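Local coordinates for KaiC domain-containing protein (Pyrococcus horikoshii, PDB 2ZTS) that binds ADP and magnesium and is probably an ATP-binding, KaiC-like P-loop protein whose wider cellular role is uncharacterized, at residues 43-48 with 76-81; 48-53 with 138-143; 69-74 with 94-99; 33-38 with 176-181. One frame throughout, in Å; residues are numbered along the deposited sequence.

Contact 1. Residues 43-48 with 76-81; sequences KTTFAA and REMASF. With MG (magnesium ion), chain I; ADP (adenosine-5'-diphosphate), chain H.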
loop_
_atom_site.group_PDB
_atom_site.type_symbol
_atom_site.label_atom_id
_atom_site.label_comp_id
_atom_site.label_asym_id
_atom_site.label_seq_id
_atom_site.Cartn_x
_atom_site.Cartn_y
_atom_site.Cartn_z
ATOM N N LYS C 43 -26.596 -4.230 5.601
ATOM C CA LYS C 43 -26.842 -4.532 4.182
ATOM C C LYS C 43 -27.913 -5.577 3.950
ATOM O O LYS C 43 -28.856 -5.373 3.182
ATOM C CB LYS C 43 -25.573 -5.019 3.498
ATOM C CG LYS C 43 -24.462 -3.977 3.415
ATOM C CD LYS C 43 -23.361 -4.457 2.605
ATOM C CE LYS C 43 -22.520 -5.564 3.254
ATOM N NZ LYS C 43 -22.105 -5.410 4.626
ATOM N N THR C 44 -27.706 -6.751 4.537
ATOM C CA THR C 44 -28.665 -7.833 4.455
ATOM C C THR C 44 -30.088 -7.457 4.877
ATOM O O THR C 44 -31.048 -7.774 4.183
ATOM C CB THR C 44 -28.113 -9.007 5.230
ATOM O OG1 THR C 44 -27.062 -9.559 4.468
ATOM C CG2 THR C 44 -29.104 -10.189 5.346
ATOM N N THR C 45 -30.190 -6.759 5.982
ATOM C CA THR C 45 -31.407 -6.272 6.566
ATOM C C THR C 45 -32.189 -5.335 5.651
ATOM O O THR C 45 -33.372 -5.527 5.401
ATOM C CB THR C 45 -31.054 -5.588 7.905
ATOM O OG1 THR C 45 -30.582 -6.617 8.784
ATOM C CG2 THR C 45 -32.278 -5.060 8.620
ATOM N N PHE C 46 -31.499 -4.327 5.163
ATOM C CA PHE C 46 -32.002 -3.342 4.214
ATOM C C PHE C 46 -32.492 -4.047 2.911
ATOM O O PHE C 46 -33.604 -3.813 2.463
ATOM C CB PHE C 46 -30.853 -2.412 3.935
ATOM C CG PHE C 46 -31.193 -1.237 3.130
ATOM C CD1 PHE C 46 -31.209 0.003 3.699
ATOM C CD2 PHE C 46 -31.502 -1.378 1.779
ATOM C CE1 PHE C 46 -31.525 1.101 2.939
ATOM C CE2 PHE C 46 -31.825 -0.266 0.998
ATOM C CZ PHE C 46 -31.829 0.962 1.558
ATOM N N ALA C 47 -31.698 -4.967 2.361
ATOM C CA ALA C 47 -32.102 -5.777 1.185
ATOM C C ALA C 47 -33.315 -6.690 1.431
ATOM O O ALA C 47 -34.195 -6.826 0.543
ATOM C CB ALA C 47 -30.978 -6.594 0.696
ATOM N N ALA C 48 -33.417 -7.235 2.639
ATOM C CA ALA C 48 -34.509 -8.109 2.981
ATOM C C ALA C 48 -35.782 -7.289 3.145
ATOM O O ALA C 48 -36.851 -7.727 2.715
ATOM C CB ALA C 48 -34.215 -8.875 4.195
ATOM N N ARG C 76 -35.455 -17.393 9.639
ATOM C CA ARG C 76 -35.300 -17.302 11.107
ATOM C C ARG C 76 -34.807 -15.899 11.508
ATOM O O ARG C 76 -35.306 -15.303 12.461
ATOM C CB ARG C 76 -34.328 -18.403 11.638
ATOM C CG ARG C 76 -33.859 -18.260 13.106
ATOM C CD ARG C 76 -32.652 -19.155 13.531
ATOM N NE ARG C 76 -32.086 -18.654 14.804
ATOM C CZ ARG C 76 -31.303 -19.338 15.656
ATOM N NH1 ARG C 76 -30.940 -20.584 15.417
ATOM N NH2 ARG C 76 -30.898 -18.753 16.786
ATOM N N GLU C 77 -33.841 -15.362 10.764
ATOM C CA GLU C 77 -33.235 -14.108 11.152
ATOM C C GLU C 77 -34.234 -12.972 10.988
ATOM O O GLU C 77 -34.338 -12.106 11.854
ATOM C CB GLU C 77 -31.926 -13.870 10.392
ATOM C CG GLU C 77 -30.682 -14.321 11.187
ATOM C CD GLU C 77 -29.584 -14.916 10.320
ATOM O OE1 GLU C 77 -29.219 -14.261 9.314
ATOM O OE2 GLU C 77 -29.111 -16.052 10.639
HETATM N N MSE C 78 -35.029 -13.025 9.918
HETATM C CA MSE C 78 -35.914 -11.944 9.581
HETATM C C MSE C 78 -37.197 -12.054 10.403
HETATM O O MSE C 78 -37.926 -11.048 10.577
HETATM C CB MSE C 78 -36.184 -11.923 8.077
HETATM C CG MSE C 78 -34.944 -11.606 7.179
HETATM SE SE MSE C 78 -34.035 -9.948 7.772
HETATM C CE MSE C 78 -32.119 -10.463 7.386
ATOM N N ALA C 79 -37.456 -13.234 10.971
ATOM C CA ALA C 79 -38.562 -13.374 11.908
ATOM C C ALA C 79 -38.374 -12.488 13.138
ATOM O O ALA C 79 -39.378 -12.073 13.713
ATOM C CB ALA C 79 -38.750 -14.825 12.348
ATOM N N SER C 80 -37.123 -12.154 13.497
ATOM C CA SER C 80 -36.856 -11.306 14.644
ATOM C C SER C 80 -37.276 -9.856 14.440
ATOM O O SER C 80 -37.387 -9.101 15.405
ATOM C CB SER C 80 -35.379 -11.446 15.132
ATOM O OG SER C 80 -34.381 -10.820 14.278
ATOM N N PHE C 81 -37.493 -9.458 13.190
ATOM C CA PHE C 81 -38.173 -8.198 12.865
ATOM C C PHE C 81 -39.713 -8.332 12.691
ATOM O O PHE C 81 -40.407 -7.388 12.308
ATOM C CB PHE C 81 -37.564 -7.558 11.593
ATOM C CG PHE C 81 -36.099 -7.242 11.722
ATOM C CD1 PHE C 81 -35.646 -6.449 12.760
ATOM C CD2 PHE C 81 -35.190 -7.771 10.848
ATOM C CE1 PHE C 81 -34.344 -6.188 12.914
ATOM C CE2 PHE C 81 -33.859 -7.516 10.974
ATOM C CZ PHE C 81 -33.424 -6.686 12.010
HETATM MG MG MG I . -24.983 -9.574 5.264
HETATM P PB ADP H . -24.406 -6.790 7.063
HETATM O O1B ADP H . -24.091 -5.435 6.593
HETATM O O2B ADP H . -23.174 -7.534 7.591
HETATM O O3B ADP H . -25.146 -7.661 5.985
HETATM P PA ADP H . -26.780 -7.124 8.746
HETATM O O1A ADP H . -27.967 -6.649 7.879
HETATM O O2A ADP H . -26.654 -8.628 8.818
HETATM O O3A ADP H . -25.374 -6.427 8.321
HETATM O "O5'" ADP H . -27.006 -6.422 10.153
HETATM C "C5'" ADP H . -27.177 -7.139 11.332
HETATM C "C4'" ADP H . -27.292 -6.212 12.518
HETATM O "O4'" ADP H . -28.588 -5.724 12.780
HETATM C "C3'" ADP H . -26.816 -6.924 13.769
HETATM O "O3'" ADP H . -25.388 -6.926 13.741
HETATM C "C2'" ADP H . -27.510 -6.132 14.860
HETATM O "O2'" ADP H . -26.795 -5.004 15.223
HETATM C "C1'" ADP H . -28.805 -5.654 14.194
HETATM N N9 ADP H . -29.958 -6.527 14.465
HETATM C C8 ADP H . -30.141 -7.829 14.014
HETATM N N7 ADP H . -31.341 -8.276 14.442
HETATM C C5 ADP H . -31.898 -7.294 15.205
HETATM C C6 ADP H . -33.106 -7.199 15.891
HETATM N N6 ADP H . -34.092 -8.081 15.675
HETATM N N1 ADP H . -33.406 -6.009 16.559
HETATM C C2 ADP H . -32.523 -4.942 16.542
HETATM N N3 ADP H . -31.315 -5.035 15.841
HETATM C C4 ADP H . -31.031 -6.187 15.202
HETATM O O HOH W 1 -25.798 -10.251 7.075
HETATM O O HOH W 2 -22.935 -9.407 5.628
HETATM O O HOH W 3 -24.807 -11.533 4.764
HETATM O O HOH W 4 -24.464 -8.965 3.338
#
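Met78, a selenomethionine, lays its bent chain over one side of helix 43-58: SE sits 3.7 Å from Ala48 CB, and CE turns on to reach Thr44 CG2, also at 3.7 Å. The side chains of Thr44 and Met78 cross at about a right angle, methyl against methyl. Thr44 can present both branches because CG2 stands anti to the backbone N while OG1 lies beside that N (chi1 -73°), turned to the magnesium ion, which it binds at 2.2 Å; Asp142 hydrogen-bonds the same hydroxyl. ADP O3B and four waters complete six ligands. Farther round the helix, Thr45 CG2 meets Phe81 CE2 at 3.8 Å, while Thr45 OG1 and Thr45 N both grip ADP O1A. Phe81 CE1 lies 3.4 Å from ADP N6, and the same amino group donates to Ser80 OG at 3.1 Å, a hydroxyl that itself donates to Glu77 O. Lys43 NZ reaches ADP O1B at 2.8 Å and pairs with Glu180, while Lys222 and Met223 of the second subunit also bind the nucleotide. Backbone amides of Lys43, Thr44 and Thr45 on the phosphates, with the lysine amine and the metal-bound threonine, are characteristic of the Walker A P-loop.

Contact 2. Residues 48-53 with 138-143; sequences AQFIYK and RLVIDS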
loop_
_atom_site.group_PDB
_atom_site.type_symbol
_atom_site.label_atom_id
_atom_site.label_comp_id
_atom_site.label_asym_id
_atom_site.label_seq_id
_atom_site.Cartn_x
_atom_site.Cartn_y
_atom_site.Cartn_z
ATOM N N ALA C 48 -33.417 -7.235 2.639
ATOM C CA ALA C 48 -34.509 -8.109 2.981
ATOM C C ALA C 48 -35.782 -7.289 3.145
ATOM O O ALA C 48 -36.851 -7.727 2.715
ATOM C CB ALA C 48 -34.215 -8.875 4.195
ATOM N N GLN C 49 -35.652 -6.121 3.767
ATOM C CA GLN C 49 -36.764 -5.235 3.982
ATOM C C GLN C 49 -37.382 -4.809 2.649
ATOM O O GLN C 49 -38.620 -4.775 2.491
ATOM C CB GLN C 49 -36.310 -4.009 4.790
ATOM C CG GLN C 49 -37.410 -3.308 5.577
ATOM C CD GLN C 49 -36.843 -2.404 6.668
ATOM O OE1 GLN C 49 -35.813 -2.730 7.243
ATOM N NE2 GLN C 49 -37.481 -1.250 6.916
ATOM N N PHE C 50 -36.515 -4.522 1.680
ATOM C CA PHE C 50 -36.923 -4.140 0.338
ATOM C C PHE C 50 -37.782 -5.237 -0.271
ATOM O O PHE C 50 -38.797 -4.927 -0.881
ATOM C CB PHE C 50 -35.674 -3.854 -0.524
ATOM C CG PHE C 50 -35.909 -3.695 -2.029
ATOM C CD1 PHE C 50 -36.511 -2.556 -2.554
ATOM C CD2 PHE C 50 -35.358 -4.569 -2.915
ATOM C CE1 PHE C 50 -36.634 -2.368 -3.910
ATOM C CE2 PHE C 50 -35.473 -4.369 -4.313
ATOM C CZ PHE C 50 -36.099 -3.270 -4.789
ATOM N N ILE C 51 -37.348 -6.493 -0.192
ATOM C CA ILE C 51 -38.093 -7.591 -0.799
ATOM C C ILE C 51 -39.360 -7.873 -0.001
ATOM O O ILE C 51 -40.450 -7.979 -0.565
ATOM C CB ILE C 51 -37.275 -8.886 -0.868
ATOM C CG1 ILE C 51 -36.065 -8.742 -1.787
ATOM C CG2 ILE C 51 -38.124 -10.059 -1.398
ATOM C CD1 ILE C 51 -36.385 -8.405 -3.207
ATOM N N TYR C 52 -39.206 -7.955 1.316
ATOM C CA TYR C 52 -40.311 -8.303 2.182
ATOM C C TYR C 52 -41.411 -7.252 2.181
ATOM O O TYR C 52 -42.587 -7.602 2.095
ATOM C CB TYR C 52 -39.875 -8.497 3.600
ATOM C CG TYR C 52 -41.002 -8.981 4.473
ATOM C CD1 TYR C 52 -41.426 -10.284 4.388
ATOM C CD2 TYR C 52 -41.647 -8.134 5.370
ATOM C CE1 TYR C 52 -42.512 -10.756 5.177
ATOM C CE2 TYR C 52 -42.736 -8.605 6.181
ATOM C CZ TYR C 52 -43.150 -9.914 6.073
ATOM O OH TYR C 52 -44.203 -10.443 6.836
ATOM N N LYS C 53 -41.028 -5.991 2.321
ATOM C CA LYS C 53 -41.984 -4.905 2.255
ATOM C C LYS C 53 -42.528 -4.725 0.830
ATOM O O LYS C 53 -43.684 -4.375 0.638
ATOM C CB LYS C 53 -41.401 -3.584 2.746
ATOM C CG LYS C 53 -41.141 -3.538 4.222
ATOM C CD LYS C 53 -42.413 -3.842 5.022
ATOM C CE LYS C 53 -42.367 -3.360 6.452
ATOM N NZ LYS C 53 -43.498 -3.940 7.219
ATOM N N ARG C 138 -38.884 -7.191 -8.064
ATOM C CA ARG C 138 -37.805 -6.833 -7.152
ATOM C C ARG C 138 -36.814 -7.986 -7.058
ATOM O O ARG C 138 -37.204 -9.151 -7.098
ATOM C CB ARG C 138 -38.384 -6.520 -5.796
ATOM C CG ARG C 138 -39.041 -5.177 -5.683
ATOM C CD ARG C 138 -39.507 -4.830 -4.286
ATOM N NE ARG C 138 -40.523 -3.786 -4.391
ATOM C CZ ARG C 138 -40.654 -2.741 -3.597
ATOM N NH1 ARG C 138 -39.877 -2.558 -2.556
ATOM N NH2 ARG C 138 -41.615 -1.848 -3.836
ATOM N N LEU C 139 -35.534 -7.677 -6.959
ATOM C CA LEU C 139 -34.482 -8.704 -6.931
ATOM C C LEU C 139 -33.350 -8.266 -5.986
ATOM O O LEU C 139 -32.995 -7.109 -5.977
ATOM C CB LEU C 139 -33.942 -8.948 -8.348
ATOM C CG LEU C 139 -32.734 -9.902 -8.457
ATOM C CD1 LEU C 139 -33.015 -11.303 -7.936
ATOM C CD2 LEU C 139 -32.254 -9.943 -9.931
ATOM N N VAL C 140 -32.806 -9.178 -5.215
ATOM C CA VAL C 140 -31.640 -8.916 -4.351
ATOM C C VAL C 140 -30.624 -10.019 -4.607
ATOM O O VAL C 140 -31.009 -11.169 -4.717
ATOM C CB VAL C 140 -32.033 -8.939 -2.866
ATOM C CG1 VAL C 140 -30.826 -9.087 -1.965
ATOM C CG2 VAL C 140 -32.795 -7.684 -2.506
ATOM N N ILE C 141 -29.353 -9.656 -4.740
ATOM C CA ILE C 141 -28.253 -10.597 -4.724
ATOM C C ILE C 141 -27.365 -10.165 -3.578
ATOM O O ILE C 141 -26.689 -9.142 -3.628
ATOM C CB ILE C 141 -27.505 -10.624 -6.077
ATOM C CG1 ILE C 141 -28.528 -10.945 -7.228
ATOM C CG2 ILE C 141 -26.321 -11.606 -6.020
ATOM C CD1 ILE C 141 -27.920 -11.201 -8.594
ATOM N N ASP C 142 -27.458 -10.933 -2.510
ATOM C CA ASP C 142 -26.650 -10.779 -1.328
ATOM C C ASP C 142 -25.723 -11.973 -1.313
ATOM O O ASP C 142 -26.130 -13.000 -0.904
ATOM C CB ASP C 142 -27.572 -10.796 -0.119
ATOM C CG ASP C 142 -26.904 -10.316 1.135
ATOM O OD1 ASP C 142 -27.459 -10.634 2.229
ATOM O OD2 ASP C 142 -25.876 -9.565 1.112
ATOM N N SER C 143 -24.474 -11.868 -1.755
ATOM C CA SER C 143 -23.770 -10.647 -2.026
ATOM C C SER C 143 -22.797 -10.968 -3.132
ATOM O O SER C 143 -22.542 -12.147 -3.451
ATOM C CB SER C 143 -22.977 -10.263 -0.776
ATOM O OG SER C 143 -21.869 -11.165 -0.615
#
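Phe50 and Ile51 of helix 43-58 pack on Arg138 and Val140 of strand 138-142, an alpha-on-beta layer of the P-loop NTPase core in which residues 48-53 run roughly antiparallel to 138-142 (153° between their directions). Apolar contacts come first. Ile51 CG1 lies 3.5 Å from Val140 CG2, and Ile51 CD1 reaches on to Arg138 CB at 3.8 Å, the Ile51 and Arg138 chains running past one another in opposite senses. Val140 CG2 also comes to the edge of the Phe50 ring, 4.1 Å from CD2. The ring itself carries a CH-pi contact: Arg138 CD stands over one face, 3.9 Å from the centroid. An extended chain from CG to NE takes Arg138 across this face, the guanidinium plane ending 37° from that of the ring. Polar contacts belong to that guanidinium. It has partners outside the two segments: NH1 donates to Lys13 O and NH2 forms a salt bridge with Glu60, so the buried charge is held by several partners. Across the contact, Arg138 NH1 gives Phe50 O a bent hydrogen bond of 3.1 Å, the oxygen lying 29° out of the guanidinium plane.

Contact 3. Residues 69-74 with 94-99; sequences ERARDL and IAIVDG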
loop_
_atom_site.group_PDB
_atom_site.type_symbol
_atom_site.label_atom_id
_atom_site.label_comp_id
_atom_site.label_asym_id
_atom_site.label_seq_id
_atom_site.Cartn_x
_atom_site.Cartn_y
_atom_site.Cartn_z
ATOM N N GLU C 69 -25.931 -17.037 3.216
ATOM C CA GLU C 69 -26.531 -17.907 4.221
ATOM C C GLU C 69 -27.569 -18.845 3.577
ATOM O O GLU C 69 -27.845 -18.748 2.378
ATOM C CB GLU C 69 -27.139 -17.032 5.328
ATOM C CG GLU C 69 -28.253 -16.124 4.876
ATOM C CD GLU C 69 -28.632 -15.084 5.916
ATOM O OE1 GLU C 69 -28.726 -15.471 7.100
ATOM O OE2 GLU C 69 -28.817 -13.888 5.534
ATOM N N ARG C 70 -28.160 -19.747 4.346
ATOM C CA ARG C 70 -29.186 -20.559 3.715
ATOM C C ARG C 70 -30.597 -19.941 3.916
ATOM O O ARG C 70 -30.775 -19.033 4.733
ATOM C CB ARG C 70 -28.987 -22.106 3.918
ATOM C CG ARG C 70 -29.069 -22.737 5.288
ATOM C CD ARG C 70 -27.744 -23.054 5.943
ATOM N NE ARG C 70 -27.761 -24.295 6.695
ATOM C CZ ARG C 70 -28.038 -24.447 7.985
ATOM N NH1 ARG C 70 -28.364 -23.427 8.787
ATOM N NH2 ARG C 70 -27.976 -25.677 8.483
ATOM N N ALA C 71 -31.562 -20.390 3.124
ATOM C CA ALA C 71 -32.883 -19.808 3.149
ATOM C C ALA C 71 -33.454 -19.875 4.522
ATOM O O ALA C 71 -34.007 -18.891 4.963
ATOM C CB ALA C 71 -33.819 -20.475 2.117
ATOM N N ARG C 72 -33.264 -20.997 5.235
ATOM C CA ARG C 72 -33.836 -21.161 6.582
ATOM C C ARG C 72 -33.222 -20.245 7.597
ATOM O O ARG C 72 -33.843 -19.936 8.596
ATOM C CB ARG C 72 -33.666 -22.601 7.078
ATOM C CG ARG C 72 -32.162 -23.032 7.340
ATOM C CD ARG C 72 -31.927 -24.549 7.315
ATOM N NE ARG C 72 -32.649 -25.206 8.408
ATOM C CZ ARG C 72 -32.126 -26.082 9.295
ATOM N NH1 ARG C 72 -30.836 -26.449 9.258
ATOM N NH2 ARG C 72 -32.919 -26.597 10.231
ATOM N N ASP C 73 -31.976 -19.841 7.352
ATOM C CA ASP C 73 -31.274 -18.900 8.209
ATOM C C ASP C 73 -31.900 -17.545 8.022
ATOM O O ASP C 73 -32.097 -16.809 8.967
ATOM C CB ASP C 73 -29.789 -18.787 7.839
ATOM C CG ASP C 73 -29.021 -20.070 8.065
ATOM O OD1 ASP C 73 -29.343 -20.800 9.022
ATOM O OD2 ASP C 73 -28.028 -20.405 7.341
ATOM N N LEU C 74 -32.170 -17.194 6.779
ATOM C CA LEU C 74 -32.732 -15.880 6.482
ATOM C C LEU C 74 -34.175 -15.779 7.034
ATOM O O LEU C 74 -34.510 -14.780 7.639
ATOM C CB LEU C 74 -32.637 -15.593 4.990
ATOM C CG LEU C 74 -33.253 -14.344 4.354
ATOM C CD1 LEU C 74 -32.535 -13.040 4.697
ATOM C CD2 LEU C 74 -33.204 -14.591 2.880
ATOM N N ILE C 94 -42.861 -14.208 -2.740
ATOM C CA ILE C 94 -41.416 -14.160 -2.521
ATOM C C ILE C 94 -40.807 -15.472 -2.835
ATOM O O ILE C 94 -41.345 -16.493 -2.488
ATOM C CB ILE C 94 -41.079 -13.813 -1.050
ATOM C CG1 ILE C 94 -41.538 -12.423 -0.694
ATOM C CG2 ILE C 94 -39.565 -13.933 -0.771
ATOM C CD1 ILE C 94 -41.238 -12.062 0.801
ATOM N N ALA C 95 -39.667 -15.462 -3.486
ATOM C CA ALA C 95 -38.826 -16.656 -3.537
ATOM C C ALA C 95 -37.469 -16.347 -2.950
ATOM O O ALA C 95 -36.926 -15.225 -3.133
ATOM C CB ALA C 95 -38.687 -17.124 -4.944
ATOM N N ILE C 96 -36.909 -17.353 -2.261
ATOM C CA ILE C 96 -35.546 -17.299 -1.742
ATOM C C ILE C 96 -34.761 -18.332 -2.494
ATOM O O ILE C 96 -35.153 -19.512 -2.526
ATOM C CB ILE C 96 -35.423 -17.575 -0.217
ATOM C CG1 ILE C 96 -36.175 -16.529 0.607
ATOM C CG2 ILE C 96 -33.913 -17.582 0.172
ATOM C CD1 ILE C 96 -36.404 -16.897 2.147
ATOM N N VAL C 97 -33.668 -17.864 -3.118
ATOM C CA VAL C 97 -32.738 -18.687 -3.864
ATOM C C VAL C 97 -31.397 -18.720 -3.149
ATOM O O VAL C 97 -30.640 -17.710 -3.151
ATOM C CB VAL C 97 -32.505 -18.091 -5.249
ATOM C CG1 VAL C 97 -31.495 -18.904 -5.986
ATOM C CG2 VAL C 97 -33.840 -17.956 -6.055
ATOM N N ASP C 98 -31.039 -19.881 -2.615
ATOM C CA ASP C 98 -29.811 -19.977 -1.820
ATOM C C ASP C 98 -28.628 -20.809 -2.404
ATOM O O ASP C 98 -27.715 -21.157 -1.671
ATOM C CB ASP C 98 -30.168 -20.302 -0.355
ATOM C CG ASP C 98 -30.639 -21.743 -0.151
ATOM O OD1 ASP C 98 -30.758 -22.510 -1.137
ATOM O OD2 ASP C 98 -30.904 -22.174 0.984
ATOM N N GLY C 99 -28.667 -21.304 -3.639
ATOM C CA GLY C 99 -29.249 -22.592 -3.944
ATOM C C GLY C 99 -28.045 -23.500 -3.593
ATOM O O GLY C 99 -27.025 -23.570 -4.369
#
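The carboxylate of Asp98 offers OD2, on its anti side and 18° out of its plane, to Ala71 N at 2.9 Å, while OD1 accepts from Ser101 N. A second flat group, the Arg70 guanidinium, has Arg72 CD over the centre of one face and Asp73 CG in plane at its edge; its NH1 makes a salt bridge of 2.8 Å with Asp73 OD1. Asp98 CG lies between the backbone N and the carbonyl carbon (chi1 73°). The bond to OD2 is nearly straight (164°) and comes from the first residue of helix 71-79 after the N-cap, Arg70. Asp73 OD2 accepts from Arg70 N at 3.1 Å, as in one half of a capping box. Beneath this polar edge, Ala71 CB presses tightly on Ile96 CG2 at 3.5 Å, and Leu74 CD2 meets Ile96 CD1 at 4.0 Å, crossing at a slant. The helix start thus rests on strand 94-97, outermost in this chain's sheet, with Phe85 of helix 85-90 touching Ile96 and Arg200 of the second subunit bridging to Asp73.

Contact 4. Residues 33-38 with 176-181; sequences VLLTGG and ILTTEA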
loop_
_atom_site.group_PDB
_atom_site.type_symbol
_atom_site.label_atom_id
_atom_site.label_comp_id
_atom_site.label_asym_id
_atom_site.label_seq_id
_atom_site.Cartn_x
_atom_site.Cartn_y
_atom_site.Cartn_z
ATOM N N VAL C 33 -29.087 -1.083 -8.081
ATOM C CA VAL C 33 -28.538 -0.293 -6.967
ATOM C C VAL C 33 -27.522 -1.135 -6.225
ATOM O O VAL C 33 -27.834 -2.257 -5.835
ATOM C CB VAL C 33 -29.618 0.083 -5.997
ATOM C CG1 VAL C 33 -29.096 0.964 -4.855
ATOM C CG2 VAL C 33 -30.765 0.844 -6.757
ATOM N N LEU C 34 -26.321 -0.585 -6.061
ATOM C CA LEU C 34 -25.251 -1.154 -5.287
ATOM C C LEU C 34 -25.411 -0.622 -3.894
ATOM O O LEU C 34 -25.354 0.586 -3.643
ATOM C CB LEU C 34 -23.880 -0.759 -5.848
ATOM C CG LEU C 34 -22.723 -1.504 -5.166
ATOM C CD1 LEU C 34 -22.703 -3.008 -5.490
ATOM C CD2 LEU C 34 -21.394 -0.888 -5.487
ATOM N N LEU C 35 -25.683 -1.545 -2.981
ATOM C CA LEU C 35 -25.736 -1.287 -1.568
ATOM C C LEU C 35 -24.374 -1.780 -0.956
ATOM O O LEU C 35 -24.052 -3.002 -0.982
ATOM C CB LEU C 35 -26.934 -2.009 -0.995
ATOM C CG LEU C 35 -27.035 -1.870 0.512
ATOM C CD1 LEU C 35 -27.298 -0.405 0.925
ATOM C CD2 LEU C 35 -28.083 -2.760 1.059
ATOM N N THR C 36 -23.585 -0.834 -0.435
ATOM C CA THR C 36 -22.216 -1.105 0.040
ATOM C C THR C 36 -22.006 -0.588 1.460
ATOM O O THR C 36 -22.691 0.304 1.907
ATOM C CB THR C 36 -21.181 -0.543 -0.971
ATOM O OG1 THR C 36 -19.836 -0.878 -0.568
ATOM C CG2 THR C 36 -21.212 0.996 -1.099
ATOM N N GLY C 37 -21.105 -1.231 2.174
ATOM C CA GLY C 37 -20.784 -0.964 3.538
ATOM C C GLY C 37 -20.059 -2.147 4.165
ATOM O O GLY C 37 -20.108 -3.300 3.665
ATOM N N GLY C 38 -19.394 -1.851 5.275
ATOM C CA GLY C 38 -18.608 -2.833 6.028
ATOM C C GLY C 38 -19.480 -3.877 6.682
ATOM O O GLY C 38 -20.729 -3.814 6.694
ATOM N N ILE C 176 -31.301 -4.657 -5.923
ATOM C CA ILE C 176 -30.186 -4.331 -5.009
ATOM C C ILE C 176 -29.123 -5.458 -5.025
ATOM O O ILE C 176 -29.429 -6.649 -4.858
ATOM C CB ILE C 176 -30.680 -4.088 -3.589
ATOM C CG1 ILE C 176 -31.567 -2.853 -3.563
ATOM C CG2 ILE C 176 -29.493 -3.936 -2.578
ATOM C CD1 ILE C 176 -32.398 -2.684 -2.269
ATOM N N LEU C 177 -27.878 -5.074 -5.257
ATOM C CA LEU C 177 -26.704 -5.935 -5.139
ATOM C C LEU C 177 -25.923 -5.418 -3.971
ATOM O O LEU C 177 -25.740 -4.198 -3.829
ATOM C CB LEU C 177 -25.783 -5.824 -6.374
ATOM C CG LEU C 177 -26.433 -5.949 -7.757
ATOM C CD1 LEU C 177 -25.481 -5.580 -8.856
ATOM C CD2 LEU C 177 -26.910 -7.381 -7.943
ATOM N N THR C 178 -25.436 -6.319 -3.138
ATOM C CA THR C 178 -24.676 -5.916 -1.965
ATOM C C THR C 178 -23.234 -6.253 -2.157
ATOM O O THR C 178 -22.922 -7.273 -2.789
ATOM C CB THR C 178 -25.191 -6.575 -0.702
ATOM O OG1 THR C 178 -24.903 -7.975 -0.717
ATOM C CG2 THR C 178 -26.726 -6.481 -0.639
ATOM N N THR C 179 -22.361 -5.384 -1.649
ATOM C CA THR C 179 -20.942 -5.680 -1.583
ATOM C C THR C 179 -20.351 -5.095 -0.298
ATOM O O THR C 179 -21.000 -4.309 0.400
ATOM C CB THR C 179 -20.235 -5.215 -2.837
ATOM O OG1 THR C 179 -18.875 -5.676 -2.845
ATOM C CG2 THR C 179 -20.103 -3.722 -2.872
ATOM N N GLU C 180 -19.146 -5.540 0.059
ATOM C CA GLU C 180 -18.586 -5.188 1.357
ATOM C C GLU C 180 -17.104 -4.804 1.291
ATOM O O GLU C 180 -16.293 -5.664 0.949
ATOM C CB GLU C 180 -18.792 -6.372 2.288
ATOM C CG GLU C 180 -18.337 -6.191 3.751
ATOM C CD GLU C 180 -18.876 -7.312 4.674
ATOM O OE1 GLU C 180 -20.144 -7.468 4.780
ATOM O OE2 GLU C 180 -18.022 -8.010 5.299
ATOM N N ALA C 181 -16.815 -3.525 1.576
ATOM C CA ALA C 181 -15.487 -2.947 1.968
ATOM C C ALA C 181 -15.559 -2.048 3.273
ATOM O O ALA C 181 -16.635 -1.516 3.583
ATOM C CB ALA C 181 -14.968 -2.067 0.846
#
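Leu35 and Ile176 cross at a slant on one face of the mixed sheet, where strands 32-36 and 174-179 run parallel, Leu35 CB 3.6 Å from Ile176 CG2. On the other face Leu34 CD1 meets Thr179 CG2 at 3.8 Å, and Thr36 and Thr179 stand side by side in the same sense, with Thr36 OG1 3.7 Å from that methyl. In Thr179 the torsion chi1 of -172° sets OG1 anti to the backbone N, directed to Glu195, and leaves CG2 to meet Leu34 and Thr36; the Thr36 hydroxyl has Leu189 O as its partner. The backbones zip together through Leu177 N to Val33 O (2.9 Å), Leu35 N to Leu177 O (2.8 Å) and Thr179 N to Leu35 O (3.0 Å). Past the strands, Glu180 CG packs 3.4 Å from Gly37 O, and Glu180 OE2 hydrogen-bonds Thr39 OG1. Thr178 OG1 bonds to Asp142. With apolar pairs on both faces and polar groups toward the strands' C-terminal ends, the three backbone bonds set the register that places Gly37, Gly38 and Glu180 beside the nucleotide site.

Overall arrangement
Followed from the N terminus, the chain enters strand 32-36, whose pairing with 176-181 in contact 4 closes the longest loop of the four; all the other contacts nest inside it. Helix 43-58 comes next and supplies contacts 1 and 2, which share Ala48 and cross along the chain. Contact 1 joins the helix to helix 71-79, and contact 2 joins it to strand 138-142, a neighbour of strand 174-179. Contact 3 closes the shortest loop, between helix 71-79 and strand 94-97; it crosses contact 1 and nests inside contact 2. Together they tie this chain's sheet from its outermost strand 94-97 to its centre, with helices 43-58 and 71-79, the nucleotide site lying at contacts 1 and 4.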